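Local coordinates for chitinase (Chromobacterium violaceum, PDB 4TXG), which probably hydrolyses the glycosidic bonds of chitin, using a family 18 glycoside hydrolase barrel, at residues A420-A423 with V427-T430; W425-Y428 with Q432-N435. All coordinates share one frame; numbering follows the deposited sequence.

Contact 1. Residues A420-A423 with V427-T430; sequences AELA and VYST. With CS (cesium ion), chain F.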
ATOM      1  N   ALA A 420       9.822  19.165  -7.357  1.00 10.24           N
ATOM      2  CA  ALA A 420      10.047  20.457  -6.711  1.00 14.44           C
ATOM      3  C   ALA A 420      10.152  20.332  -5.191  1.00 13.48           C
ATOM      4  O   ALA A 420      10.828  21.132  -4.535  1.00 12.54           O
ATOM      5  CB  ALA A 420       8.933  21.432  -7.084  1.00 16.24           C
ATOM      6  N   GLU A 421       9.477  19.330  -4.629  1.00 12.69           N
ATOM      7  CA  GLU A 421       9.534  19.107  -3.188  1.00 11.93           C
ATOM      8  C   GLU A 421      10.894  18.547  -2.792  1.00 12.27           C
ATOM      9  O   GLU A 421      11.523  19.021  -1.840  1.00 11.12           O
ATOM     10  CB  GLU A 421       8.418  18.165  -2.738  1.00 15.15           C
ATOM     11  CG  GLU A 421       8.348  17.975  -1.235  1.00 17.02           C
ATOM     12  CD  GLU A 421       7.058  17.315  -0.779  1.00 24.98           C
ATOM     13  OE1 GLU A 421       6.874  17.172   0.449  1.00 34.89           O
ATOM     14  OE2 GLU A 421       6.221  16.948  -1.635  1.00 23.32           O
ATOM     15  N   LEU A 422      11.350  17.541  -3.529  1.00  9.24           N
ATOM     16  CA  LEU A 422      12.667  16.957  -3.292  1.00 10.48           C
ATOM     17  C   LEU A 422      13.776  17.989  -3.478  1.00 13.13           C
ATOM     18  O   LEU A 422      14.740  18.005  -2.716  1.00 11.49           O
ATOM     19  CB  LEU A 422      12.890  15.749  -4.214  1.00  9.17           C
ATOM     20  CG  LEU A 422      11.948  14.576  -3.931  1.00 10.37           C
ATOM     21  CD1 LEU A 422      12.365  13.349  -4.750  1.00 12.05           C
ATOM     22  CD2 LEU A 422      11.932  14.245  -2.456  1.00 13.69           C
ATOM     23  N   ALA A 423      13.635  18.862  -4.473  1.00 10.01           N
ATOM     24  CA  ALA A 423      14.621  19.913  -4.690  1.00 13.40           C
ATOM     25  C   ALA A 423      14.646  20.879  -3.503  1.00 12.98           C
ATOM     26  O   ALA A 423      15.714  21.320  -3.066  1.00 10.89           O
ATOM     27  CB  ALA A 423      14.333  20.666  -5.988  1.00 10.79           C
ATOM     28  N   VAL A 427      17.361  17.083  -1.693  1.00 10.83           N
ATOM     29  CA  VAL A 427      17.532  15.643  -1.868  1.00 10.49           C
ATOM     30  C   VAL A 427      18.417  15.283  -3.066  1.00  9.93           C
ATOM     31  O   VAL A 427      19.259  14.388  -2.971  1.00 11.98           O
ATOM     32  CB  VAL A 427      16.147  14.969  -1.995  1.00  9.98           C
ATOM     33  CG1 VAL A 427      16.265  13.537  -2.502  1.00 11.64           C
ATOM     34  CG2 VAL A 427      15.425  15.011  -0.638  1.00 12.22           C
ATOM     35  N   TYR A 428      18.249  15.977  -4.191  1.00 11.73           N
ATOM     36  CA  TYR A 428      19.033  15.628  -5.372  1.00 14.02           C
ATOM     37  C   TYR A 428      20.491  16.023  -5.211  1.00 14.65           C
ATOM     38  O   TYR A 428      21.377  15.363  -5.743  1.00 15.49           O
ATOM     39  CB  TYR A 428      18.469  16.290  -6.634  1.00 12.44           C
ATOM     40  CG  TYR A 428      17.093  15.811  -7.028  1.00  8.01           C
ATOM     41  CD1 TYR A 428      16.868  14.480  -7.378  1.00  9.62           C
ATOM     42  CD2 TYR A 428      16.027  16.696  -7.084  1.00 10.37           C
ATOM     43  CE1 TYR A 428      15.605  14.046  -7.752  1.00  9.26           C
ATOM     44  CE2 TYR A 428      14.769  16.274  -7.466  1.00 11.76           C
ATOM     45  CZ  TYR A 428      14.564  14.953  -7.791  1.00 12.19           C
ATOM     46  OH  TYR A 428      13.302  14.545  -8.169  1.00 12.01           O
ATOM     47  N   SER A 429      20.733  17.107  -4.482  1.00 12.88           N
ATOM     48  CA  SER A 429      22.073  17.667  -4.388  1.00 13.67           C
ATOM     49  C   SER A 429      22.951  17.058  -3.297  1.00 14.47           C
ATOM     50  O   SER A 429      24.169  17.219  -3.337  1.00 19.19           O
ATOM     51  CB  SER A 429      21.991  19.178  -4.172  1.00 13.92           C
ATOM     52  OG  SER A 429      21.313  19.790  -5.260  1.00 18.05           O
ATOM     53  N   THR A 430      22.369  16.370  -2.322  1.00 10.92           N
ATOM     54  CA  THR A 430      23.207  15.848  -1.238  1.00 11.26           C
ATOM     55  C   THR A 430      23.881  14.563  -1.723  1.00 13.66           C
ATOM     56  O   THR A 430      23.217  13.624  -2.168  1.00 13.77           O
ATOM     57  CB  THR A 430      22.404  15.623   0.077  1.00 26.88           C
ATOM     58  OG1 THR A 430      23.273  15.104   1.095  1.00 29.88           O
ATOM     59  CG2 THR A 430      21.241  14.673  -0.132  1.00 26.48           C
TER
HETATM   60 CS    CS F 805      18.371  19.344  -4.685  1.00 72.04          CS
HETATM   61  O   HOH W   1      17.892  20.027  -7.595  1.00 14.47           O

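Contact 2. Residues W425-Y428 with Q432-N435; sequences WNVY and QYGN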
ATOM      1  N   TRP A 425      14.070  20.282  -0.441  1.00 12.00           N
ATOM      2  CA  TRP A 425      14.727  19.660   0.716  1.00 12.90           C
ATOM      3  C   TRP A 425      16.162  19.227   0.432  1.00 13.69           C
ATOM      4  O   TRP A 425      16.774  18.552   1.265  1.00 13.10           O
ATOM      5  CB  TRP A 425      13.946  18.439   1.212  1.00 14.39           C
ATOM      6  CG  TRP A 425      12.509  18.684   1.548  1.00 21.41           C
ATOM      7  CD1 TRP A 425      11.436  17.975   1.088  1.00 27.63           C
ATOM      8  CD2 TRP A 425      11.977  19.705   2.405  1.00 26.78           C
ATOM      9  NE1 TRP A 425      10.273  18.488   1.607  1.00 30.20           N
ATOM     10  CE2 TRP A 425      10.576  19.549   2.415  1.00 29.78           C
ATOM     11  CE3 TRP A 425      12.545  20.731   3.164  1.00 27.97           C
ATOM     12  CZ2 TRP A 425       9.739  20.384   3.150  1.00 31.55           C
ATOM     13  CZ3 TRP A 425      11.712  21.557   3.898  1.00 34.06           C
ATOM     14  CH2 TRP A 425      10.323  21.380   3.882  1.00 33.72           C
ATOM     15  N   ASN A 426      16.673  19.598  -0.742  1.00 11.18           N
ATOM     16  CA  ASN A 426      18.059  19.345  -1.152  1.00 12.09           C
ATOM     17  C   ASN A 426      18.380  17.865  -1.364  1.00 14.92           C
ATOM     18  O   ASN A 426      19.530  17.448  -1.244  1.00 13.61           O
ATOM     19  CB  ASN A 426      19.044  19.927  -0.126  1.00 10.36           C
ATOM     20  CG  ASN A 426      20.394  20.234  -0.726  1.00 15.75           C
ATOM     21  OD1 ASN A 426      20.482  20.801  -1.810  1.00 18.71           O
ATOM     22  ND2 ASN A 426      21.461  19.861  -0.020  1.00 21.62           N
ATOM     23  N   VAL A 427      17.361  17.083  -1.693  1.00 10.83           N
ATOM     24  CA  VAL A 427      17.532  15.643  -1.868  1.00 10.49           C
ATOM     25  C   VAL A 427      18.417  15.283  -3.066  1.00  9.93           C
ATOM     26  O   VAL A 427      19.259  14.388  -2.971  1.00 11.98           O
ATOM     27  CB  VAL A 427      16.147  14.969  -1.995  1.00  9.98           C
ATOM     28  CG1 VAL A 427      16.265  13.537  -2.502  1.00 11.64           C
ATOM     29  CG2 VAL A 427      15.425  15.011  -0.638  1.00 12.22           C
ATOM     30  N   TYR A 428      18.249  15.977  -4.191  1.00 11.73           N
ATOM     31  CA  TYR A 428      19.033  15.628  -5.372  1.00 14.02           C
ATOM     32  C   TYR A 428      20.491  16.023  -5.211  1.00 14.65           C
ATOM     33  O   TYR A 428      21.377  15.363  -5.743  1.00 15.49           O
ATOM     34  CB  TYR A 428      18.469  16.290  -6.634  1.00 12.44           C
ATOM     35  CG  TYR A 428      17.093  15.811  -7.028  1.00  8.01           C
ATOM     36  CD1 TYR A 428      16.868  14.480  -7.378  1.00  9.62           C
ATOM     37  CD2 TYR A 428      16.027  16.696  -7.084  1.00 10.37           C
ATOM     38  CE1 TYR A 428      15.605  14.046  -7.752  1.00  9.26           C
ATOM     39  CE2 TYR A 428      14.769  16.274  -7.466  1.00 11.76           C
ATOM     40  CZ  TYR A 428      14.564  14.953  -7.791  1.00 12.19           C
ATOM     41  OH  TYR A 428      13.302  14.545  -8.169  1.00 12.01           O
ATOM     42  N   GLN A 432      25.284  11.970  -0.434  1.00 12.66           N
ATOM     43  CA  GLN A 432      24.949  10.692   0.198  1.00 13.18           C
ATOM     44  C   GLN A 432      23.734   9.996  -0.423  1.00 12.19           C
ATOM     45  O   GLN A 432      23.599   8.780  -0.321  1.00 10.80           O
ATOM     46  CB  GLN A 432      24.688  10.892   1.693  1.00 14.98           C
ATOM     47  CG  GLN A 432      25.895  11.365   2.502  1.00 21.56           C
ATOM     48  CD  GLN A 432      25.872  12.859   2.761  1.00 25.57           C
ATOM     49  OE1 GLN A 432      25.610  13.658   1.857  1.00 20.81           O
ATOM     50  NE2 GLN A 432      26.134  13.244   4.006  1.00 28.93           N
ATOM     51  N   TYR A 433      22.838  10.757  -1.044  1.00  9.30           N
ATOM     52  CA  TYR A 433      21.620  10.161  -1.592  1.00  8.62           C
ATOM     53  C   TYR A 433      21.825   9.586  -2.999  1.00 12.33           C
ATOM     54  O   TYR A 433      20.929   8.954  -3.553  1.00 10.44           O
ATOM     55  CB  TYR A 433      20.490  11.182  -1.599  1.00  8.67           C
ATOM     56  CG  TYR A 433      19.744  11.288  -0.282  1.00 10.96           C
ATOM     57  CD1 TYR A 433      20.423  11.401   0.925  1.00 14.34           C
ATOM     58  CD2 TYR A 433      18.356  11.293  -0.250  1.00 12.50           C
ATOM     59  CE1 TYR A 433      19.733  11.508   2.131  1.00 13.91           C
ATOM     60  CE2 TYR A 433      17.665  11.403   0.954  1.00 11.12           C
ATOM     61  CZ  TYR A 433      18.353  11.504   2.130  1.00 13.67           C
ATOM     62  OH  TYR A 433      17.650  11.620   3.312  1.00 13.00           O
ATOM     63  N   GLY A 434      23.013   9.790  -3.560  1.00 13.28           N
ATOM     64  CA  GLY A 434      23.385   9.152  -4.815  1.00 14.34           C
ATOM     65  C   GLY A 434      22.429   9.393  -5.972  1.00 13.23           C
ATOM     66  O   GLY A 434      22.203   8.501  -6.795  1.00 12.23           O
ATOM     67  N   ASN A 435      21.878  10.601  -6.022  1.00 11.06           N
ATOM     68  CA  ASN A 435      20.895  11.015  -7.028  1.00 13.11           C
ATOM     69  C   ASN A 435      19.695  10.088  -7.178  1.00 11.95           C
ATOM     70  O   ASN A 435      19.150   9.921  -8.274  1.00 12.60           O
ATOM     71  CB  ASN A 435      21.568  11.194  -8.375  1.00 17.15           C
ATOM     72  CG  ASN A 435      22.386  12.462  -8.428  1.00 23.68           C
ATOM     73  OD1 ASN A 435      23.600  12.422  -8.268  1.00 23.48           O
ATOM     74  ND2 ASN A 435      21.713  13.606  -8.607  1.00 23.77           N
TER
HETATM   75  O   HOH W   2      24.474  14.453  -5.947  1.00 19.25           O
HETATM   76  O   HOH W   3      22.475  13.038  -4.603  1.00 19.55           O
HETATM   77  O   HOH W   4      22.886  16.126  -8.450  1.00 31.19           O

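Contact 1. Residues A420-A423 with V427-T430
L422 and V427 meet where helix 420-424 ends in a Schellman motif, and one of the two bonds that define it runs from V427 N to L422 O at 3.0 Å; the other joins N426 N to A423 O. The first is nearly straight, with 160° at the hydrogen. Folding the chain back this way also sets the two side chains against each other, the hydrophobic pairing usual in this motif. V427 holds CG2 anti to the carbonyl carbon, which brings this methyl beside L422 O and to within 4.0 Å of L422 CD2. Both residues are buried, so a branched aliphatic side chain suits each position. Y428 completes the packed part: its ring crosses the L422 side chain at about a right angle, with CE2 3.8 Å from L422 CB. Its hydroxyl lies 3.7 Å from L422 CD1, yet its polar needs are met elsewhere, by hydrogen bonds with D415 OD1 and D419 N. A large ring with a polar end thus covers the leucine and still ties back to the start of the helix. Packing thins toward solvent. A423 is exposed, and its CB only grazes Y428 CD2 at 4.5 Å; a small side chain is enough here. On this open side S429 OG lies 3.0 Å from a cesium ion, and a water also binds the metal at the same distance.

Contact 2. Residues W425-Y428 with Q432-N435
The carbonyl oxygen of Y428 faces N435 through three waters, each of which also touches N435. The shortest of these bridges passes from Y428 O to a water at 2.8 Å, which in turn accepts from N435 N at 2.9 Å. A second water gives to Y428 O and accepts from N435 ND2 at 2.8 Å. A third lies 3.2 Å from both Y428 O and N435 OD1. Which acceptors the protons serve is less certain for the first and third waters; the second is settled. Direct contact is poorer: N435 ND2 comes within 3.4 Å of Y428 O, but the angle is wrong for a hydrogen bond. Asparagine suits this exposed turn because its amide offers both an N-H and a carbonyl to water. It also tolerates the positive phi of 52° here, which follows the similar backbone turn at G434. Beside the hydrated patch lies one apolar contact. With CG1 anti to the backbone N (chi1 167°), V427 sends this methyl obliquely to Y433 CD2 at 3.8 Å. Separately, Y433 CB packs against V427 O at 3.7 Å, in van der Waals contact. The tyrosine reaches further, touching R378 and L761, while Q432 O accepts a hydrogen bond from N706 ND2 of the C-terminal β-domain. Direct bonding between the segments is thus replaced by water, which meets the acceptor Y428 O and both donor and acceptor groups of N435.

In the fold
Contacts 1 and 2 follow one another along the connection from barrel strand 391-395 to strand 457-462, before helix 441-448, in the family 18 domain. Their centres are about 6 Å apart, and A423, S429 and N435 lie exposed. V427 and Y428 belong to both, each serving the two contacts with different atoms. The bound cesium lies about 4 Å from the Y428 side chain, and another cesium about 12 Å from it. In family 18 the acidic catalytic motif lies on and just after the strand that is probably 308-312 here, so the cesium on the open side of this loop is no evidence of a substrate site. Through 432-435 the loop also meets the C-terminal β-domain.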